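Long-range contact in protein Ves (Pseudomonas fluorescens, PDB 5FCC), which is a HutD-family protein of the cupin clan, probably linked to histidine utilisation, though its molecular function is not established: residues W47-A52 against R114-I119. Residues are numbered along the deposited sequence; the frame is centred on the assembly and turned at random.
Sequences WRLSIA and RDFNLI. With EDO (1,2-ethanediol), chain C.
Leu49 leans on Phe116 and Leu118 on one face of two antiparallel strands, 47-52 and 114-119. Its CB has Asn117 O as its nearest partner across the pair, 4.2 Å away. CG, the branch point, sits 3.6 Å from Phe116 CZ, approaching the ring obliquely. The two methyls then part: CD1 turns to Leu118 CD1 at 3.7 Å, while CD2 stays beside Phe116 CZ. Phe116 has CG anti to the backbone N (chi1 176°), which swings the ring across to Leu49; the ring also stacks on Phe148. These strands are central members of a six-stranded antiparallel sheet in a cupin-type fold, and strands 144-149 and 184-191 of the other large sheet cover the Leu49 face. Paired backbone hydrogen bonds join Arg48 to Ile119, Ser50 to Asn117 and Ala52 to Asp115; the shortest include Asn117 N to Ser50 O, 2.7 Å. On the reverse face Arg48 CB meets Ile119 CG2 at 3.5 Å, and the extended Arg48 side chain carries NE to a salt bridge with Glu33. Ser50 OG packs on Asn117 CB and shares a hydrogen bond with a water, which donates another to Asn117 O. An ethanediol, probably from the crystallisation liquor, lies by Ala52 CB, Asp115 and Asn117. Beyond Phe116, Ile51 CG2 lies 3.7 Å from Arg114 NH2, the nitrogen salt-bridged to Glu32.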
loop_
_atom_site.group_PDB
_atom_site.type_symbol
_atom_site.label_atom_id
_atom_site.label_comp_id
_atom_site.label_asym_id
_atom_site.label_seq_id
_atom_site.Cartn_x
_atom_site.Cartn_y
_atom_site.Cartn_z
ATOM N N TRP A 47 3.693 9.777 6.702
ATOM C CA TRP A 47 4.855 9.662 5.844
ATOM C C TRP A 47 4.770 8.351 5.084
ATOM O O TRP A 47 4.057 7.420 5.488
ATOM C CB TRP A 47 6.152 9.733 6.644
ATOM C CG TRP A 47 6.292 8.729 7.742
ATOM C CD1 TRP A 47 6.071 8.924 9.085
ATOM C CD2 TRP A 47 6.727 7.372 7.601
ATOM N NE1 TRP A 47 6.365 7.767 9.793
ATOM C CE2 TRP A 47 6.759 6.800 8.900
ATOM C CE3 TRP A 47 7.121 6.599 6.517
ATOM C CZ2 TRP A 47 7.122 5.478 9.116
ATOM C CZ3 TRP A 47 7.486 5.288 6.736
ATOM C CH2 TRP A 47 7.503 4.743 8.019
ATOM N N ARG A 48 5.555 8.273 4.011
ATOM C CA ARG A 48 5.586 7.096 3.158
ATOM C C ARG A 48 6.943 6.992 2.462
ATOM O O ARG A 48 7.515 7.996 2.049
ATOM C CB ARG A 48 4.445 7.173 2.138
ATOM C CG ARG A 48 4.363 5.978 1.234
ATOM C CD ARG A 48 3.438 6.277 0.087
ATOM N NE ARG A 48 3.273 5.070 -0.708
ATOM C CZ ARG A 48 2.744 5.067 -1.921
ATOM N NH1 ARG A 48 2.347 6.219 -2.456
ATOM N NH2 ARG A 48 2.618 3.916 -2.584
ATOM N N LEU A 49 7.469 5.774 2.383
ATOM C CA LEU A 49 8.600 5.450 1.532
ATOM C C LEU A 49 8.097 4.611 0.378
ATOM O O LEU A 49 7.283 3.697 0.573
ATOM C CB LEU A 49 9.661 4.670 2.276
ATOM C CG LEU A 49 10.777 5.437 2.932
ATOM C CD1 LEU A 49 10.228 6.566 3.677
ATOM C CD2 LEU A 49 11.461 4.501 3.848
ATOM N N SER A 50 8.594 4.905 -0.813
ATOM C CA SER A 50 8.208 4.122 -1.977
ATOM C C SER A 50 9.270 4.302 -3.044
ATOM O O SER A 50 10.065 5.247 -2.998
ATOM C CB SER A 50 6.843 4.560 -2.503
ATOM O OG SER A 50 6.912 5.876 -3.036
ATOM N N ILE A 51 9.293 3.367 -3.989
ATOM C CA ILE A 51 10.083 3.495 -5.207
ATOM C C ILE A 51 9.119 3.770 -6.341
ATOM O O ILE A 51 8.169 3.002 -6.559
ATOM C CB ILE A 51 10.904 2.246 -5.493
ATOM C CG1 ILE A 51 11.853 1.982 -4.339
ATOM C CG2 ILE A 51 11.655 2.416 -6.827
ATOM C CD1 ILE A 51 12.420 0.579 -4.429
ATOM N N ALA A 52 9.325 4.884 -7.035
ATOM C CA ALA A 52 8.516 5.201 -8.197
ATOM C C ALA A 52 9.306 4.797 -9.436
ATOM O O ALA A 52 10.495 5.119 -9.560
ATOM C CB ALA A 52 8.104 6.666 -8.231
ATOM N N ARG A 114 13.990 5.133 -11.945
ATOM C CA ARG A 114 13.422 4.743 -10.665
ATOM C C ARG A 114 13.856 5.738 -9.599
ATOM O O ARG A 114 15.049 6.037 -9.465
ATOM C CB ARG A 114 13.836 3.323 -10.286
ATOM C CG ARG A 114 13.499 2.312 -11.366
ATOM C CD ARG A 114 13.784 0.928 -10.883
ATOM N NE ARG A 114 12.765 0.461 -9.963
ATOM C CZ ARG A 114 12.940 -0.561 -9.136
ATOM N NH1 ARG A 114 14.099 -1.205 -9.097
ATOM N NH2 ARG A 114 11.961 -0.932 -8.346
ATOM N N ASP A 115 12.882 6.245 -8.855
ATOM C CA ASP A 115 13.098 7.169 -7.761
ATOM C C ASP A 115 12.829 6.510 -6.418
ATOM O O ASP A 115 11.835 5.799 -6.251
ATOM C CB ASP A 115 12.190 8.377 -7.906
ATOM C CG ASP A 115 12.684 9.349 -8.949
ATOM O OD1 ASP A 115 13.792 9.122 -9.467
ATOM O OD2 ASP A 115 11.973 10.340 -9.213
ATOM N N PHE A 116 13.708 6.759 -5.458
ATOM C CA PHE A 116 13.355 6.547 -4.068
ATOM C C PHE A 116 12.610 7.774 -3.572
ATOM O O PHE A 116 13.154 8.887 -3.621
ATOM C CB PHE A 116 14.609 6.303 -3.244
ATOM C CG PHE A 116 14.336 6.174 -1.801
ATOM C CD1 PHE A 116 13.644 5.057 -1.317
ATOM C CD2 PHE A 116 14.747 7.161 -0.908
ATOM C CE1 PHE A 116 13.363 4.921 0.043
ATOM C CE2 PHE A 116 14.495 7.040 0.453
ATOM C CZ PHE A 116 13.772 5.899 0.933
ATOM N N ASN A 117 11.371 7.582 -3.118
ATOM C CA ASN A 117 10.455 8.650 -2.735
ATOM C C ASN A 117 10.260 8.652 -1.227
ATOM O O ASN A 117 9.779 7.663 -0.652
ATOM C CB ASN A 117 9.070 8.497 -3.380
ATOM C CG ASN A 117 9.031 8.937 -4.829
ATOM O OD1 ASN A 117 10.057 9.252 -5.431
ATOM N ND2 ASN A 117 7.838 8.894 -5.419
ATOM N N LEU A 118 10.575 9.781 -0.602
ATOM C CA LEU A 118 10.122 10.082 0.745
ATOM C C LEU A 118 9.062 11.157 0.632
ATOM O O LEU A 118 9.237 12.127 -0.113
ATOM C CB LEU A 118 11.243 10.587 1.653
ATOM C CG LEU A 118 10.762 11.250 2.938
ATOM C CD1 LEU A 118 10.002 10.229 3.871
ATOM C CD2 LEU A 118 11.928 11.907 3.649
ATOM N N ILE A 119 7.976 10.990 1.376
ATOM C CA ILE A 119 6.977 12.029 1.522
ATOM C C ILE A 119 6.614 12.072 2.987
ATOM O O ILE A 119 6.515 11.025 3.632
ATOM C CB ILE A 119 5.747 11.778 0.611
ATOM C CG1 ILE A 119 4.786 12.965 0.681
ATOM C CG2 ILE A 119 5.026 10.454 0.973
ATOM C CD1 ILE A 119 3.753 13.006 -0.412
HETATM C C1 EDO C . 7.639 10.415 -9.011
HETATM O O1 EDO C . 6.924 9.864 -7.908
HETATM C C2 EDO C . 8.895 11.126 -8.484
HETATM O O2 EDO C . 9.688 10.171 -7.777
HETATM O O HOH W 1 6.520 7.639 -0.858
#